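Local coordinates for protein SusD homolog (Bacteroides thetaiotaomicron, PDB 4MRU) that probably binds mucin O-glycans at the cell surface as a SusD-like outer membrane lipoprotein built on a TPR-like helical fold, at residues A[41-46]-A[312-317]; A[250-253]-A[257-260]. All coordinates share one frame; numbering follows the deposited sequence.

Contact 1 of 2, residues A[41-46]-A[312-317]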
loop_
_atom_site.group_PDB
_atom_site.type_symbol
_atom_site.label_atom_id
_atom_site.label_comp_id
_atom_site.label_asym_id
_atom_site.label_seq_id
_atom_site.Cartn_x
_atom_site.Cartn_y
_atom_site.Cartn_z
ATOM N N HIS A 41 14.211 -6.856 -8.699
ATOM C CA HIS A 41 14.399 -5.802 -9.688
ATOM C C HIS A 41 13.142 -4.903 -9.767
ATOM O O HIS A 41 13.256 -3.697 -9.912
ATOM C CB HIS A 41 14.727 -6.360 -11.062
ATOM C CG HIS A 41 14.889 -5.288 -12.092
ATOM N ND1 HIS A 41 13.851 -4.881 -12.901
ATOM C CD2 HIS A 41 15.950 -4.509 -12.413
ATOM C CE1 HIS A 41 14.258 -3.890 -13.677
ATOM N NE2 HIS A 41 15.526 -3.628 -13.386
ATOM N N LEU A 42 11.969 -5.503 -9.678
ATOM C CA LEU A 42 10.695 -4.785 -9.674
ATOM C C LEU A 42 10.418 -4.150 -8.295
ATOM O O LEU A 42 10.078 -2.977 -8.204
ATOM C CB LEU A 42 9.567 -5.714 -10.105
ATOM C CG LEU A 42 8.137 -5.177 -10.089
ATOM C CD1 LEU A 42 7.999 -3.789 -10.690
ATOM C CD2 LEU A 42 7.251 -6.180 -10.833
ATOM N N TYR A 43 10.650 -4.904 -7.233
ATOM C CA TYR A 43 10.488 -4.418 -5.864
ATOM C C TYR A 43 11.199 -3.058 -5.641
ATOM O O TYR A 43 10.639 -2.141 -5.026
ATOM C CB TYR A 43 10.960 -5.482 -4.834
ATOM C CG TYR A 43 10.605 -5.108 -3.421
ATOM C CD1 TYR A 43 11.392 -4.217 -2.710
ATOM C CD2 TYR A 43 9.469 -5.649 -2.775
ATOM C CE1 TYR A 43 11.077 -3.860 -1.401
ATOM C CE2 TYR A 43 9.119 -5.240 -1.481
ATOM C CZ TYR A 43 9.922 -4.345 -0.805
ATOM O OH TYR A 43 9.602 -3.943 0.476
ATOM N N GLN A 44 12.456 -2.933 -6.070
ATOM C CA GLN A 44 13.236 -1.724 -5.717
ATOM C C GLN A 44 12.537 -0.442 -6.186
ATOM O O GLN A 44 12.514 0.545 -5.483
ATOM C CB GLN A 44 14.676 -1.803 -6.242
ATOM C CG GLN A 44 14.797 -1.742 -7.753
ATOM C CD GLN A 44 16.213 -1.971 -8.226
ATOM O OE1 GLN A 44 17.183 -1.557 -7.566
ATOM N NE2 GLN A 44 16.351 -2.623 -9.382
ATOM N N PHE A 45 11.926 -0.493 -7.348
ATOM C CA PHE A 45 11.240 0.665 -7.910
ATOM C C PHE A 45 9.868 0.854 -7.286
ATOM O O PHE A 45 9.541 1.939 -6.814
ATOM C CB PHE A 45 11.081 0.530 -9.410
ATOM C CG PHE A 45 12.390 0.470 -10.162
ATOM C CD1 PHE A 45 13.213 1.585 -10.210
ATOM C CD2 PHE A 45 12.783 -0.670 -10.785
ATOM C CE1 PHE A 45 14.422 1.534 -10.859
ATOM C CE2 PHE A 45 13.990 -0.731 -11.481
ATOM C CZ PHE A 45 14.800 0.379 -11.520
HETATM N N MSE A 46 9.048 -0.184 -7.321
HETATM C CA MSE A 46 7.620 -0.033 -6.957
HETATM C C MSE A 46 7.438 0.102 -5.468
HETATM O O MSE A 46 6.685 0.947 -4.997
HETATM C CB MSE A 46 6.858 -1.235 -7.500
HETATM C CG MSE A 46 5.366 -1.102 -7.329
HETATM SE SE MSE A 46 4.606 -2.643 -8.313
HETATM C CE MSE A 46 2.785 -1.795 -8.511
ATOM N N SER A 312 18.346 3.587 11.096
ATOM C CA SER A 312 17.759 2.267 11.259
ATOM C C SER A 312 17.429 1.647 9.900
ATOM O O SER A 312 17.033 2.353 8.978
ATOM C CB SER A 312 16.483 2.362 12.104
ATOM O OG SER A 312 16.769 2.724 13.424
ATOM N N ASN A 313 17.535 0.327 9.840
ATOM C CA ASN A 313 16.987 -0.497 8.768
ATOM C C ASN A 313 15.648 -1.065 9.185
ATOM O O ASN A 313 15.321 -1.077 10.362
ATOM C CB ASN A 313 17.947 -1.656 8.479
ATOM C CG ASN A 313 17.677 -2.360 7.163
ATOM O OD1 ASN A 313 16.792 -2.007 6.399
ATOM N ND2 ASN A 313 18.444 -3.385 6.916
ATOM N N ARG A 314 14.853 -1.536 8.241
ATOM C CA ARG A 314 13.810 -2.434 8.637
ATOM C C ARG A 314 14.430 -3.736 9.133
ATOM O O ARG A 314 15.524 -4.073 8.759
ATOM C CB ARG A 314 12.787 -2.670 7.507
ATOM C CG ARG A 314 13.268 -3.354 6.280
ATOM C CD ARG A 314 12.099 -3.447 5.272
ATOM N NE ARG A 314 11.189 -4.551 5.606
ATOM C CZ ARG A 314 10.461 -5.232 4.713
ATOM N NH1 ARG A 314 10.461 -4.904 3.423
ATOM N NH2 ARG A 314 9.728 -6.237 5.111
ATOM N N LEU A 315 13.684 -4.440 9.990
ATOM C CA LEU A 315 14.080 -5.738 10.544
ATOM C C LEU A 315 13.405 -6.816 9.716
ATOM O O LEU A 315 12.193 -6.951 9.754
ATOM C CB LEU A 315 13.662 -5.840 11.999
ATOM C CG LEU A 315 14.008 -7.162 12.703
ATOM C CD1 LEU A 315 15.529 -7.341 12.752
ATOM C CD2 LEU A 315 13.386 -7.225 14.084
HETATM N N MSE A 316 14.169 -7.519 8.895
HETATM C CA MSE A 316 13.637 -8.580 8.095
HETATM C C MSE A 316 14.683 -9.611 7.799
HETATM O O MSE A 316 15.902 -9.369 7.978
HETATM C CB MSE A 316 13.142 -7.984 6.777
HETATM C CG MSE A 316 14.288 -7.572 5.859
HETATM SE SE MSE A 316 13.467 -6.771 4.245
HETATM C CE MSE A 316 12.327 -8.280 3.754
ATOM N N THR A 317 14.221 -10.779 7.356
ATOM C CA THR A 317 15.108 -11.884 6.965
ATOM C C THR A 317 14.694 -12.367 5.602
ATOM O O THR A 317 13.558 -12.108 5.168
ATOM C CB THR A 317 15.058 -13.090 7.945
ATOM O OG1 THR A 317 13.896 -13.905 7.672
ATOM C CG2 THR A 317 15.063 -12.624 9.430
#
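Y43 overlaps R314 through its phenolic end alone: the hydroxyl OH lies 3.2 Å from NH1 of R314, reaching the guanidinium at its edge, near the plane of that group. The two side chains approach from opposite directions, with ring and guanidinium planes turned 34° apart. The gap they bridge is wide: the closest pair of CA atoms across the contact, those of Y43 and M316, is 14.9 Å apart. Y43 spans its share because CG stands anti to the backbone N (chi1 -171°), which carries the ring out from helix 40-54 toward the loop that joins helix 304-309 to strand 322-325. R314 runs straight through chi2 and bends at chi3 (-80°), which brings NH1 round to the phenol.

The guanidinium is steadied from its own segment. The selenium of M316, a selenomethionine, sits over the centre of one face, SE being 3.4 Å from CZ of R314, whereas the same SE is 6.1 Å from OH of Y43. R314 also makes a cation-pi contact with F252 of helix 248-254, and the Y43 side chain touches that same phenylalanine, so F252 lies against both partners. On the loop side, the R314 side chain also touches P425, and S312 OG is hydrogen-bonded to T281 O and to Y292 N.

Such a case illustrates how a long tyrosine and a long arginine can link a helix to a distant loop while burying little surface, 50 Å² in all. The positive charge so near the phenol oxygen would probably ease its ionisation a little.

Contact 2 of 2, residues A[250-253]-A[257-260]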
loop_
_atom_site.group_PDB
_atom_site.type_symbol
_atom_site.label_atom_id
_atom_site.label_comp_id
_atom_site.label_asym_id
_atom_site.label_seq_id
_atom_site.Cartn_x
_atom_site.Cartn_y
_atom_site.Cartn_z
ATOM N N LEU A 250 17.162 -8.485 -0.092
ATOM C CA LEU A 250 18.396 -8.006 -0.710
ATOM C C LEU A 250 18.479 -6.471 -0.656
ATOM O O LEU A 250 19.540 -5.923 -0.341
ATOM C CB LEU A 250 18.521 -8.438 -2.176
ATOM C CG LEU A 250 18.704 -9.938 -2.351
ATOM C CD1 LEU A 250 18.475 -10.301 -3.818
ATOM C CD2 LEU A 250 20.068 -10.407 -1.854
ATOM N N CYS A 251 17.376 -5.801 -0.987
ATOM C CA CYS A 251 17.342 -4.344 -1.139
ATOM C C CYS A 251 17.770 -3.642 0.136
ATOM O O CYS A 251 18.395 -2.585 0.079
ATOM C CB CYS A 251 15.939 -3.844 -1.528
ATOM S SG CYS A 251 15.300 -4.571 -3.080
ATOM N N PHE A 252 17.418 -4.229 1.282
ATOM C CA PHE A 252 17.589 -3.584 2.565
ATOM C C PHE A 252 18.810 -4.113 3.294
ATOM O O PHE A 252 19.562 -3.355 3.868
ATOM C CB PHE A 252 16.346 -3.807 3.424
ATOM C CG PHE A 252 15.109 -3.164 2.866
ATOM C CD1 PHE A 252 14.812 -1.844 3.147
ATOM C CD2 PHE A 252 14.248 -3.892 2.059
ATOM C CE1 PHE A 252 13.692 -1.234 2.625
ATOM C CE2 PHE A 252 13.098 -3.310 1.557
ATOM C CZ PHE A 252 12.824 -1.974 1.823
ATOM N N ASN A 253 18.989 -5.422 3.279
ATOM C CA ASN A 253 20.025 -6.084 4.067
ATOM C C ASN A 253 21.358 -6.205 3.348
ATOM O O ASN A 253 22.385 -6.205 3.994
ATOM C CB ASN A 253 19.557 -7.481 4.498
ATOM C CG ASN A 253 18.515 -7.437 5.602
ATOM O OD1 ASN A 253 18.210 -6.379 6.177
ATOM N ND2 ASN A 253 17.950 -8.606 5.915
ATOM N N ASP A 257 20.430 -0.280 0.013
ATOM C CA ASP A 257 20.034 0.870 -0.763
ATOM C C ASP A 257 18.953 1.733 -0.068
ATOM O O ASP A 257 18.648 2.812 -0.530
ATOM C CB ASP A 257 19.497 0.448 -2.129
ATOM C CG ASP A 257 20.579 0.100 -3.133
ATOM O OD1 ASP A 257 21.781 0.260 -2.841
ATOM O OD2 ASP A 257 20.194 -0.350 -4.231
ATOM N N TYR A 258 18.352 1.247 1.008
ATOM C CA TYR A 258 17.265 1.949 1.699
ATOM C C TYR A 258 17.417 1.871 3.203
ATOM O O TYR A 258 17.842 0.836 3.759
ATOM C CB TYR A 258 15.868 1.391 1.300
ATOM C CG TYR A 258 15.745 1.336 -0.187
ATOM C CD1 TYR A 258 15.417 2.468 -0.909
ATOM C CD2 TYR A 258 16.158 0.190 -0.902
ATOM C CE1 TYR A 258 15.418 2.447 -2.311
ATOM C CE2 TYR A 258 16.168 0.190 -2.302
ATOM C CZ TYR A 258 15.805 1.319 -2.974
ATOM O OH TYR A 258 15.864 1.323 -4.332
ATOM N N ARG A 259 17.016 2.947 3.878
ATOM C CA ARG A 259 16.881 2.916 5.318
ATOM C C ARG A 259 15.541 3.540 5.682
ATOM O O ARG A 259 14.849 4.126 4.856
ATOM C CB ARG A 259 18.053 3.628 6.023
ATOM C CG ARG A 259 19.420 2.967 5.896
ATOM C CD ARG A 259 19.387 1.706 6.704
ATOM N NE ARG A 259 20.563 0.825 6.683
ATOM C CZ ARG A 259 20.650 -0.336 6.028
ATOM N NH1 ARG A 259 19.717 -0.735 5.169
ATOM N NH2 ARG A 259 21.703 -1.103 6.231
ATOM N N VAL A 260 15.195 3.409 6.937
ATOM C CA VAL A 260 13.923 3.860 7.418
ATOM C C VAL A 260 13.831 5.383 7.412
ATOM O O VAL A 260 14.779 6.093 7.740
ATOM C CB VAL A 260 13.662 3.293 8.844
ATOM C CG1 VAL A 260 12.323 3.770 9.365
ATOM C CG2 VAL A 260 13.696 1.789 8.811
HETATM O O HOH W 1 22.209 -4.019 6.388
#
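The backbone oxygen of F252 is gripped twice, firmly by R259 and weakly by ND2 of N313. R259 NH1 donates to F252 O at 2.9 Å with a nearly straight N-H···O angle of 167°, arriving in the carbonyl plane on a lone pair, with the oxygen close to the guanidinium plane. The setting is a tight helix-to-strand connection: helix 248-254, widened here into a pi-type turn, passes through a short link into strand 258-260, which pairs antiparallel with strand 58-60.

R259 starts out pointing away from the helix, and a bend at chi2 (-70°) swings its end back. There NH1 also donates to Y258 O at 2.8 Å, so one nitrogen ties the carbonyls of helix and strand together. NH2 adds a bridge: a water accepts from NH2 of R259 at 3.0 Å and donates to N253 O. The third nitrogen, NE, is held by I308 O. A methionine in place of R259 would probably take from F252 O its strong side-chain donor, leave the carbonyls of Y258 and I308 without this mate, and break the water bridge to N253.

The turn has a backbone bond too, D257 N to C251 O at 3.1 Å, nearly in line with the carbonyl. The carboxylate of D257 forms a salt bridge with R62. On the buried side, the rings of F252 and Y258 meet obliquely, their planes 56° apart, and F252 also meets F58. The close touch within the pair is F252 CE1 against Y258 CB, 3.7 Å, while Y258 CD2 lies 4.1 Å from C251 CB. The backbone N of Y258 is buried here with no polar partner in the model.

How the contacts relate
Contact 2 falls within the 265 residues that separate the two segments of contact 1, and the two share a neighbourhood: S312 O lies 2.9 Å from V260 N, and M316 O 3.0 Å from N253 ND2. Contact 2 is buried and local, joining a helix to the strand that follows it through backbone carbonyls, an arginine and apolar rings. Contact 1, only partly buried, joins residues far apart in sequence by the ends of two long side chains. Each leans on an arginine, but R259 spends its N-H groups on carbonyls and water, whereas R314 meets a phenol, a selenium and an aromatic ring. That ring belongs to F252, so helix 248-254 serves both contacts.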